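Glycoside hydrolase family 31 (Trueperella pyogenes, PDB 5I0F) degrades cycloalternan, probably by cleaving its alpha-glucosidic bonds through a covalent glycosyl-enzyme intermediate on a TIM-barrel domain. Local coordinates at residues Gln698-Trp703 / Ile723-Val729; Asp661-His667 / Thr691-Pro695; Phe47-Pro51 / Leu100-Thr106. One frame throughout, in Å; residues are numbered along the deposited sequence.

Overall arrangement
Contact 3 comes first along the chain, joining two strands of the N-terminal domain's antiparallel sheet; the parallel barrel, which provides most of the glycan pocket residues, follows, and contacts 2 and 1 come after it in the C-terminal domain. These last two are neighbours, with centres about 15 Å apart. Strand 689-694 of contact 2 is followed in the chain by strand 698-701 of contact 1, and Thr692 and Leu694 pack on Tyr726, so the two-stranded and six-stranded antiparallel sheets lie against each other. Contact 3 sits about 69 Å from contact 1, centre to centre, on the opposite side of the chain's centre. All three thus belong to the beta domains that accompany the barrel.

Contact 1: Gln698-Trp703 / Ile723-Val729; sequences QWEDYW and IPVYRRV
Trp699 and Tyr726 meet at the apolar centre, where CE3 of the indole lies 3.8 Å from CB of Tyr726. CG of Arg728 rests over one face of the same indole, 3.5 Å from Trp699 CZ3, so the arginine offers its aliphatic part to the ring while its guanidinium goes on to a salt bridge with Glu676. Turned to the other side of the sheet, Tyr702 runs alongside Val725, with CB of Tyr702 3.6 Å from Val725 CG1.

Antiparallel backbone pairing carries these groups. Glu700 and Arg727 form the hydrogen-bonded pair, bound in both directions, and the bond from Arg727 N to Glu700 O is nearly straight at 172°. Tyr702 N reaches Val725 O two residues further along, and Val729 N closes the other end on Gln698 O. Beyond the strand the indole of Trp703 takes over: NE1 gives a 2.7 Å bond to Ile723 O, which lies in the ring plane, whereas the nitrogen stands above the carbonyl plane.

At the polar edge, Asp701 OD2 accepts from a water that in turn accepts from Val725 N, and it also pairs with Arg716; OD1 closes an Asx turn on Trp703 N. Glu700 and Arg727 point the same way, their flat ends 74° apart. A bend at chi3 (-59°) brings the arginine's NH1 to the carboxylate, yet the salt bridge from Glu700 OE2 to Arg727 NH1 is long at 3.6 Å. The four backbone bonds therefore set the register, and this charge pair probably adds little.

Contact 2: Asp661-His667 / Thr691-Pro695; sequences DPEIWAH and TTYLP
A short 3-10 turn, residues 662-666, lies against strand 689-694 in the C-terminal domain of this family 31 enzyme, and Tyr693 makes nearly all of the strand's contacts with it and its flanks, touching Asp661, Glu663, Ile664 and His667. Its ring is carried toward the 3-10 segment because CG stands anti to the backbone N (chi1 179°). CG of Glu663 sits almost centrally over one ring face, 3.4 Å from the centroid of the Tyr693 ring, which makes a close CH-pi contact. CG2 of Ile664 adds a looser apolar touch to CE2 of Tyr693.

The phenol ends on a carboxylate. Tyr693 OH donates to Asp661 OD2 at 2.5 Å, a short bond made to the syn lone pair, and OD2 lies at the ring's edge, in its plane. The carboxylate itself is turned 83° from that ring. Its other oxygen, OD1, accepts from Glu663 N at 3.1 Å, so the aspartate just before the 3-10 segment both forms an Asx turn and binds the strand's tyrosine.

At the far end of the turn His667 repeats the CH-pi theme with the roles changed: CB of Tyr693 lies over the centre of the imidazole, 3.6 Å from the His667 ring centroid. The two rings are nearly parallel but slid so far apart that they barely overlap. What fixes the imidazole's rotation is Glu663, whose OE2 accepts from His667 NE2 at 2.7 Å. OE2 lies in the imidazole plane, although NE2 approaches it from above the carboxylate plane. Glu663 can serve both rings because its chain bends at chi2 (68°), setting CG on the tyrosine and the carboxylate beside the histidine. Leu713 of the adjoining strand 712-717 packs against both His667 and Tyr693.

Contact 3: Phe47-Pro51 / Leu100-Thr106; sequences FVLWP and LPDQDAT
Leu49 and Thr106 form the hydrogen-bonded antiparallel pair that joins the end of strand 41-49 to the start of strand 105-113. Leu49 N gives Thr106 O a bond of 2.8 Å. The return bond, from Thr106 N to Leu49 O, is longer at 3.3 Å. Val48 CA adds a CA-H...O contact to Thr106 O.

Apolar contacts fall on both sides of this ladder. Beside the pair, CD1 of Leu49 lies 3.6 Å from CG2 of Thr106, the two side chains running the same way. The larger cluster is built round Trp50, whose indole is sandwiched: Pro101 CG lies over one face, toward the rim, in a CH-pi contact 4.0 Å from the centroid of the Trp50 six-membered ring, while Val48 CG1 lies over the opposite face, also toward the rim. CD1 of Leu100 approaches the edge at Trp50 CH2, and the methyl of Ala105 comes 3.8 Å from Trp50 CE3. With CG anti to the carbonyl carbon (chi1 -45°), the indole swings toward the loop that precedes strand 105-113.

Some polar atoms touch carbon. Gln103 O is buried at the in-plane edge of the indole, 3.8 Å from Trp50 CZ3, and has no hydrogen-bond partner. CD of Pro51 lies 3.4 Å from both Gln103 OE1 and Asp104 O.

On its flanks the ladder is continued by strand 54-62, where Gln55 bonds to Val48 and packs on Trp50, and by strand 118-126, where Leu126 bonds to Ala105 and Phe124 O receives the hydroxyl of Thr106.

Contact 1: Gln698-Trp703 / Ile723-Val729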
loop_
_atom_site.group_PDB
_atom_site.type_symbol
_atom_site.label_atom_id
_atom_site.label_comp_id
_atom_site.label_asym_id
_atom_site.label_seq_id
_atom_site.Cartn_x
_atom_site.Cartn_y
_atom_site.Cartn_z
ATOM N N GLN A 698 2.650 -20.953 31.694
ATOM C CA GLN A 698 2.457 -22.299 31.136
ATOM C C GLN A 698 1.713 -22.241 29.796
ATOM O O GLN A 698 0.812 -21.425 29.599
ATOM C CB GLN A 698 1.720 -23.219 32.123
ATOM C CG GLN A 698 2.644 -23.971 33.064
ATOM C CD GLN A 698 3.611 -23.045 33.762
ATOM O OE1 GLN A 698 3.204 -21.980 34.243
ATOM N NE2 GLN A 698 4.901 -23.421 33.812
ATOM N N TRP A 699 2.092 -23.147 28.902
ATOM C CA TRP A 699 1.605 -23.168 27.528
ATOM C C TRP A 699 1.189 -24.580 27.153
ATOM O O TRP A 699 1.856 -25.542 27.533
ATOM C CB TRP A 699 2.704 -22.653 26.587
ATOM C CG TRP A 699 3.032 -21.214 26.812
ATOM C CD1 TRP A 699 3.991 -20.714 27.645
ATOM C CD2 TRP A 699 2.408 -20.086 26.195
ATOM N NE1 TRP A 699 3.993 -19.339 27.593
ATOM C CE2 TRP A 699 3.030 -18.926 26.718
ATOM C CE3 TRP A 699 1.374 -19.938 25.267
ATOM C CZ2 TRP A 699 2.672 -17.630 26.318
ATOM C CZ3 TRP A 699 1.005 -18.651 24.878
ATOM C CH2 TRP A 699 1.657 -17.512 25.403
ATOM N N GLU A 700 0.071 -24.686 26.430
ATOM C CA GLU A 700 -0.502 -25.952 25.985
ATOM C C GLU A 700 -0.356 -26.051 24.455
ATOM O O GLU A 700 -0.701 -25.101 23.753
ATOM C CB GLU A 700 -1.992 -26.007 26.400
ATOM C CG GLU A 700 -2.761 -27.252 25.932
ATOM C CD GLU A 700 -4.151 -27.446 26.581
ATOM O OE1 GLU A 700 -4.541 -26.677 27.502
ATOM O OE2 GLU A 700 -4.863 -28.401 26.162
ATOM N N ASP A 701 0.149 -27.184 23.957
ATOM C CA ASP A 701 0.200 -27.461 22.517
ATOM C C ASP A 701 -1.219 -27.531 21.980
ATOM O O ASP A 701 -2.068 -28.237 22.530
ATOM C CB ASP A 701 0.937 -28.759 22.208
ATOM C CG ASP A 701 1.251 -28.920 20.720
ATOM O OD1 ASP A 701 0.402 -29.432 19.963
ATOM O OD2 ASP A 701 2.367 -28.548 20.306
ATOM N N TYR A 702 -1.476 -26.768 20.918
ATOM C CA TYR A 702 -2.823 -26.676 20.354
ATOM C C TYR A 702 -3.344 -28.006 19.821
ATOM O O TYR A 702 -4.563 -28.249 19.826
ATOM C CB TYR A 702 -2.785 -25.671 19.217
ATOM C CG TYR A 702 -4.121 -25.236 18.699
ATOM C CD1 TYR A 702 -4.830 -24.228 19.346
ATOM C CD2 TYR A 702 -4.667 -25.804 17.541
ATOM C CE1 TYR A 702 -6.046 -23.795 18.862
ATOM C CE2 TYR A 702 -5.896 -25.379 17.060
ATOM C CZ TYR A 702 -6.568 -24.364 17.729
ATOM O OH TYR A 702 -7.782 -23.907 17.287
ATOM N N TRP A 703 -2.422 -28.850 19.351
ATOM C CA TRP A 703 -2.750 -30.062 18.614
ATOM C C TRP A 703 -2.750 -31.307 19.512
ATOM O O TRP A 703 -3.602 -32.171 19.348
ATOM C CB TRP A 703 -1.774 -30.260 17.452
ATOM C CG TRP A 703 -1.578 -29.021 16.638
ATOM C CD1 TRP A 703 -0.505 -28.175 16.674
ATOM C CD2 TRP A 703 -2.501 -28.465 15.708
ATOM N NE1 TRP A 703 -0.700 -27.131 15.798
ATOM C CE2 TRP A 703 -1.926 -27.280 15.204
ATOM C CE3 TRP A 703 -3.766 -28.857 15.246
ATOM C CZ2 TRP A 703 -2.560 -26.492 14.255
ATOM C CZ3 TRP A 703 -4.393 -28.074 14.302
ATOM C CH2 TRP A 703 -3.785 -26.898 13.819
ATOM N N ILE A 723 1.025 -26.597 12.377
ATOM C CA ILE A 723 1.750 -25.334 12.487
ATOM C C ILE A 723 1.893 -25.104 14.002
ATOM O O ILE A 723 0.909 -25.230 14.711
ATOM C CB ILE A 723 1.057 -24.140 11.781
ATOM C CG1 ILE A 723 1.791 -22.825 12.120
ATOM C CG2 ILE A 723 -0.432 -24.041 12.104
ATOM C CD1 ILE A 723 1.216 -21.585 11.454
ATOM N N PRO A 724 3.113 -24.782 14.492
ATOM C CA PRO A 724 3.270 -24.612 15.929
ATOM C C PRO A 724 2.399 -23.486 16.500
ATOM O O PRO A 724 2.478 -22.326 16.060
ATOM C CB PRO A 724 4.765 -24.323 16.097
ATOM C CG PRO A 724 5.400 -24.964 14.915
ATOM C CD PRO A 724 4.413 -24.774 13.802
ATOM N N VAL A 725 1.545 -23.863 17.439
ATOM C CA VAL A 725 0.588 -22.974 18.053
ATOM C C VAL A 725 0.500 -23.396 19.504
ATOM O O VAL A 725 0.279 -24.587 19.779
ATOM C CB VAL A 725 -0.819 -23.073 17.408
ATOM C CG1 VAL A 725 -1.852 -22.290 18.224
ATOM C CG2 VAL A 725 -0.795 -22.560 15.964
ATOM N N TYR A 726 0.664 -22.434 20.410
ATOM C CA TYR A 726 0.632 -22.695 21.853
ATOM C C TYR A 726 -0.426 -21.814 22.501
ATOM O O TYR A 726 -0.521 -20.636 22.179
ATOM C CB TYR A 726 2.011 -22.428 22.456
ATOM C CG TYR A 726 3.078 -23.328 21.863
ATOM C CD1 TYR A 726 3.732 -22.971 20.702
ATOM C CD2 TYR A 726 3.400 -24.564 22.455
ATOM C CE1 TYR A 726 4.712 -23.784 20.143
ATOM C CE2 TYR A 726 4.379 -25.397 21.907
ATOM C CZ TYR A 726 5.037 -25.005 20.754
ATOM O OH TYR A 726 6.001 -25.793 20.162
ATOM N N ARG A 727 -1.246 -22.405 23.372
ATOM C CA ARG A 727 -2.306 -21.685 24.066
ATOM C C ARG A 727 -1.922 -21.467 25.517
ATOM O O ARG A 727 -1.469 -22.409 26.177
ATOM C CB ARG A 727 -3.618 -22.477 24.020
ATOM C CG ARG A 727 -4.810 -21.785 24.697
ATOM C CD ARG A 727 -5.942 -22.765 25.011
ATOM N NE ARG A 727 -6.393 -23.393 23.788
ATOM C CZ ARG A 727 -6.602 -24.694 23.572
ATOM N NH1 ARG A 727 -6.461 -25.630 24.523
ATOM N NH2 ARG A 727 -6.991 -25.065 22.349
ATOM N N ARG A 728 -2.137 -20.254 26.028
ATOM C CA ARG A 728 -1.873 -19.982 27.451
ATOM C C ARG A 728 -2.683 -20.932 28.312
ATOM O O ARG A 728 -3.850 -21.185 28.032
ATOM C CB ARG A 728 -2.249 -18.565 27.842
ATOM C CG ARG A 728 -1.394 -17.482 27.207
ATOM C CD ARG A 728 -1.504 -16.156 27.947
ATOM N NE ARG A 728 -2.893 -15.721 28.148
ATOM C CZ ARG A 728 -3.248 -14.573 28.734
ATOM N NH1 ARG A 728 -2.332 -13.725 29.171
ATOM N NH2 ARG A 728 -4.529 -14.260 28.880
ATOM N N VAL A 729 -2.056 -21.479 29.346
ATOM C CA VAL A 729 -2.745 -22.383 30.255
ATOM C C VAL A 729 -3.449 -21.531 31.303
ATOM O O VAL A 729 -2.809 -20.868 32.096
ATOM C CB VAL A 729 -1.779 -23.391 30.908
ATOM C CG1 VAL A 729 -2.438 -24.122 32.083
ATOM C CG2 VAL A 729 -1.298 -24.383 29.860
HETATM O O HOH W 1 2.336 -26.409 18.642
#

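Contact 2: Asp661-His667 / Thr691-Pro695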
loop_
_atom_site.group_PDB
_atom_site.type_symbol
_atom_site.label_atom_id
_atom_site.label_comp_id
_atom_site.label_asym_id
_atom_site.label_seq_id
_atom_site.Cartn_x
_atom_site.Cartn_y
_atom_site.Cartn_z
ATOM N N ASP A 661 10.673 -9.095 28.539
ATOM C CA ASP A 661 11.500 -10.249 28.230
ATOM C C ASP A 661 12.346 -9.944 26.992
ATOM O O ASP A 661 11.819 -9.922 25.900
ATOM C CB ASP A 661 10.598 -11.434 27.962
ATOM C CG ASP A 661 11.358 -12.731 27.764
ATOM O OD1 ASP A 661 12.567 -12.734 27.486
ATOM O OD2 ASP A 661 10.704 -13.762 27.891
ATOM N N PRO A 662 13.658 -9.731 27.157
ATOM C CA PRO A 662 14.478 -9.336 26.007
ATOM C C PRO A 662 14.625 -10.389 24.902
ATOM O O PRO A 662 14.924 -10.029 23.774
ATOM C CB PRO A 662 15.853 -9.008 26.626
ATOM C CG PRO A 662 15.769 -9.302 28.074
ATOM C CD PRO A 662 14.455 -9.937 28.379
ATOM N N GLU A 663 14.407 -11.668 25.215
ATOM C CA GLU A 663 14.528 -12.741 24.222
ATOM C C GLU A 663 13.486 -12.691 23.086
ATOM O O GLU A 663 13.719 -13.255 22.032
ATOM C CB GLU A 663 14.508 -14.112 24.929
ATOM C CG GLU A 663 14.529 -15.368 24.041
ATOM C CD GLU A 663 15.828 -15.614 23.263
ATOM O OE1 GLU A 663 16.846 -14.937 23.568
ATOM O OE2 GLU A 663 15.849 -16.527 22.364
ATOM N N ILE A 664 12.364 -11.999 23.276
ATOM C CA ILE A 664 11.356 -11.889 22.221
ATOM C C ILE A 664 11.909 -11.302 20.906
ATOM O O ILE A 664 11.459 -11.677 19.827
ATOM C CB ILE A 664 10.101 -11.090 22.671
ATOM C CG1 ILE A 664 10.440 -9.620 22.980
ATOM C CG2 ILE A 664 9.410 -11.770 23.846
ATOM C CD1 ILE A 664 9.245 -8.760 23.333
ATOM N N TRP A 665 12.931 -10.451 20.981
ATOM C CA TRP A 665 13.419 -9.750 19.765
ATOM C C TRP A 665 14.211 -10.685 18.855
ATOM O O TRP A 665 14.331 -10.428 17.665
ATOM C CB TRP A 665 14.202 -8.485 20.156
ATOM C CG TRP A 665 13.317 -7.551 20.908
ATOM C CD1 TRP A 665 13.269 -7.375 22.270
ATOM C CD2 TRP A 665 12.291 -6.701 20.359
ATOM N NE1 TRP A 665 12.302 -6.458 22.593
ATOM C CE2 TRP A 665 11.687 -6.022 21.446
ATOM C CE3 TRP A 665 11.838 -6.441 19.067
ATOM C CZ2 TRP A 665 10.645 -5.096 21.279
ATOM C CZ3 TRP A 665 10.806 -5.501 18.887
ATOM C CH2 TRP A 665 10.221 -4.846 20.002
ATOM N N ALA A 666 14.691 -11.805 19.408
ATOM C CA ALA A 666 15.359 -12.829 18.618
ATOM C C ALA A 666 14.370 -13.692 17.799
ATOM O O ALA A 666 14.799 -14.509 16.977
ATOM C CB ALA A 666 16.247 -13.695 19.517
ATOM N N HIS A 667 13.061 -13.505 17.996
ATOM C CA HIS A 667 12.038 -14.299 17.314
ATOM C C HIS A 667 10.951 -13.407 16.712
ATOM O O HIS A 667 9.787 -13.488 17.074
ATOM C CB HIS A 667 11.488 -15.326 18.294
ATOM C CG HIS A 667 12.564 -16.124 18.963
ATOM N ND1 HIS A 667 13.004 -17.337 18.488
ATOM C CD2 HIS A 667 13.331 -15.843 20.043
ATOM C CE1 HIS A 667 13.976 -17.783 19.259
ATOM N NE2 HIS A 667 14.195 -16.893 20.208
ATOM N N THR A 691 11.390 -24.631 16.127
ATOM C CA THR A 691 11.611 -24.148 17.468
ATOM C C THR A 691 10.895 -22.825 17.729
ATOM O O THR A 691 10.957 -21.915 16.914
ATOM C CB THR A 691 13.129 -24.053 17.724
ATOM O OG1 THR A 691 13.672 -25.389 17.697
ATOM C CG2 THR A 691 13.409 -23.432 19.059
ATOM N N THR A 692 10.241 -22.735 18.883
ATOM C CA THR A 692 9.496 -21.560 19.304
ATOM C C THR A 692 10.009 -21.085 20.670
ATOM O O THR A 692 10.234 -21.905 21.562
ATOM C CB THR A 692 8.001 -21.956 19.375
ATOM O OG1 THR A 692 7.584 -22.362 18.071
ATOM C CG2 THR A 692 7.120 -20.824 19.838
ATOM N N TYR A 693 10.210 -19.772 20.829
ATOM C CA TYR A 693 10.454 -19.212 22.162
ATOM C C TYR A 693 9.126 -18.999 22.876
ATOM O O TYR A 693 8.240 -18.291 22.363
ATOM C CB TYR A 693 11.275 -17.899 22.140
ATOM C CG TYR A 693 11.462 -17.354 23.547
ATOM C CD1 TYR A 693 12.306 -18.002 24.461
ATOM C CD2 TYR A 693 10.734 -16.248 23.996
ATOM C CE1 TYR A 693 12.437 -17.547 25.770
ATOM C CE2 TYR A 693 10.874 -15.771 25.287
ATOM C CZ TYR A 693 11.721 -16.427 26.174
ATOM O OH TYR A 693 11.830 -15.967 27.452
ATOM N N LEU A 694 8.991 -19.600 24.064
ATOM C CA LEU A 694 7.830 -19.383 24.921
ATOM C C LEU A 694 8.198 -18.407 26.013
ATOM O O LEU A 694 9.186 -18.619 26.723
ATOM C CB LEU A 694 7.354 -20.688 25.580
ATOM C CG LEU A 694 6.931 -21.811 24.657
ATOM C CD1 LEU A 694 6.607 -23.045 25.494
ATOM C CD2 LEU A 694 5.736 -21.386 23.804
ATOM N N PRO A 695 7.419 -17.332 26.169
ATOM C CA PRO A 695 7.628 -16.448 27.321
ATOM C C PRO A 695 7.070 -17.056 28.617
ATOM O O PRO A 695 6.433 -18.105 28.572
ATOM C CB PRO A 695 6.897 -15.158 26.923
ATOM C CG PRO A 695 5.957 -15.531 25.847
ATOM C CD PRO A 695 6.342 -16.860 25.274
#

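Contact 3: Phe47-Pro51 / Leu100-Thr106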
loop_
_atom_site.group_PDB
_atom_site.type_symbol
_atom_site.label_atom_id
_atom_site.label_comp_id
_atom_site.label_asym_id
_atom_site.label_seq_id
_atom_site.Cartn_x
_atom_site.Cartn_y
_atom_site.Cartn_z
ATOM N N PHE A 47 21.503 28.175 -20.504
ATOM C CA PHE A 47 21.999 29.506 -20.146
ATOM C C PHE A 47 21.557 29.835 -18.723
ATOM O O PHE A 47 20.347 29.860 -18.457
ATOM C CB PHE A 47 21.415 30.556 -21.087
ATOM C CG PHE A 47 21.931 30.470 -22.492
ATOM C CD1 PHE A 47 21.399 29.551 -23.380
ATOM C CD2 PHE A 47 22.947 31.319 -22.931
ATOM C CE1 PHE A 47 21.868 29.474 -24.685
ATOM C CE2 PHE A 47 23.425 31.244 -24.238
ATOM C CZ PHE A 47 22.877 30.321 -25.114
ATOM N N VAL A 48 22.516 30.063 -17.823
ATOM C CA VAL A 48 22.216 30.385 -16.422
ATOM C C VAL A 48 22.634 31.832 -16.169
ATOM O O VAL A 48 23.808 32.175 -16.303
ATOM C CB VAL A 48 22.943 29.438 -15.437
ATOM C CG1 VAL A 48 22.491 29.704 -14.006
ATOM C CG2 VAL A 48 22.706 27.973 -15.784
ATOM N N LEU A 49 21.669 32.674 -15.805
ATOM C CA LEU A 49 21.901 34.100 -15.572
ATOM C C LEU A 49 21.985 34.398 -14.056
ATOM O O LEU A 49 20.965 34.505 -13.369
ATOM C CB LEU A 49 20.803 34.936 -16.247
ATOM C CG LEU A 49 20.349 34.537 -17.671
ATOM C CD1 LEU A 49 19.170 35.389 -18.153
ATOM C CD2 LEU A 49 21.495 34.601 -18.684
ATOM N N TRP A 50 23.212 34.499 -13.552
ATOM C CA TRP A 50 23.489 34.899 -12.157
ATOM C C TRP A 50 23.420 36.441 -12.042
ATOM O O TRP A 50 23.492 37.139 -13.059
ATOM C CB TRP A 50 24.879 34.405 -11.711
ATOM C CG TRP A 50 25.229 32.973 -12.080
ATOM C CD1 TRP A 50 25.954 32.543 -13.167
ATOM C CD2 TRP A 50 24.899 31.806 -11.338
ATOM N NE1 TRP A 50 26.079 31.169 -13.149
ATOM C CE2 TRP A 50 25.445 30.694 -12.032
ATOM C CE3 TRP A 50 24.194 31.587 -10.153
ATOM C CZ2 TRP A 50 25.302 29.396 -11.579
ATOM C CZ3 TRP A 50 24.051 30.306 -9.705
ATOM C CH2 TRP A 50 24.597 29.216 -10.422
ATOM N N PRO A 51 23.305 36.986 -10.812
ATOM C CA PRO A 51 23.147 38.444 -10.677
ATOM C C PRO A 51 24.187 39.257 -11.459
ATOM O O PRO A 51 23.818 40.179 -12.183
ATOM C CB PRO A 51 23.296 38.677 -9.163
ATOM C CG PRO A 51 22.888 37.380 -8.548
ATOM C CD PRO A 51 23.432 36.341 -9.490
ATOM N N LEU A 100 27.099 24.412 -6.390
ATOM C CA LEU A 100 26.117 25.426 -6.756
ATOM C C LEU A 100 26.320 26.711 -5.963
ATOM O O LEU A 100 26.278 26.680 -4.736
ATOM C CB LEU A 100 24.707 24.895 -6.506
ATOM C CG LEU A 100 23.555 25.777 -6.991
ATOM C CD1 LEU A 100 23.516 25.848 -8.512
ATOM C CD2 LEU A 100 22.246 25.235 -6.429
ATOM N N PRO A 101 26.554 27.842 -6.649
ATOM C CA PRO A 101 26.688 29.098 -5.894
ATOM C C PRO A 101 25.430 29.433 -5.090
ATOM O O PRO A 101 24.315 29.119 -5.535
ATOM C CB PRO A 101 26.910 30.144 -6.993
ATOM C CG PRO A 101 27.506 29.389 -8.129
ATOM C CD PRO A 101 26.918 28.007 -8.068
ATOM N N ASP A 102 25.601 30.065 -3.930
ATOM C CA ASP A 102 24.468 30.519 -3.119
ATOM C C ASP A 102 23.991 31.894 -3.606
ATOM O O ASP A 102 24.017 32.873 -2.867
ATOM C CB ASP A 102 24.847 30.551 -1.622
ATOM C CG ASP A 102 23.622 30.634 -0.695
ATOM O OD1 ASP A 102 22.479 30.720 -1.174
ATOM O OD2 ASP A 102 23.800 30.606 0.537
ATOM N N GLN A 103 23.561 31.954 -4.860
ATOM C CA GLN A 103 23.041 33.181 -5.470
ATOM C C GLN A 103 21.816 32.785 -6.281
ATOM O O GLN A 103 21.822 31.735 -6.938
ATOM C CB GLN A 103 24.084 33.830 -6.390
ATOM C CG GLN A 103 25.442 34.104 -5.761
ATOM C CD GLN A 103 26.467 34.642 -6.755
ATOM O OE1 GLN A 103 26.147 34.919 -7.912
ATOM N NE2 GLN A 103 27.716 34.797 -6.302
ATOM N N ASP A 104 20.765 33.596 -6.228
ATOM C CA ASP A 104 19.588 33.337 -7.044
ATOM C C ASP A 104 19.877 33.639 -8.516
ATOM O O ASP A 104 20.713 34.482 -8.841
ATOM C CB ASP A 104 18.388 34.145 -6.567
ATOM C CG ASP A 104 17.909 33.723 -5.196
ATOM O OD1 ASP A 104 18.348 32.659 -4.700
ATOM O OD2 ASP A 104 17.100 34.471 -4.613
ATOM N N ALA A 105 19.186 32.915 -9.386
ATOM C CA ALA A 105 19.426 32.991 -10.825
ATOM C C ALA A 105 18.167 32.642 -11.584
ATOM O O ALA A 105 17.142 32.272 -11.002
ATOM C CB ALA A 105 20.556 32.038 -11.209
ATOM N N THR A 106 18.263 32.752 -12.897
ATOM C CA THR A 106 17.242 32.249 -13.783
ATOM C C THR A 106 17.959 31.408 -14.848
ATOM O O THR A 106 19.147 31.621 -15.102
ATOM C CB THR A 106 16.416 33.421 -14.362
ATOM O OG1 THR A 106 15.277 32.899 -15.038
ATOM C CG2 THR A 106 17.204 34.240 -15.327
#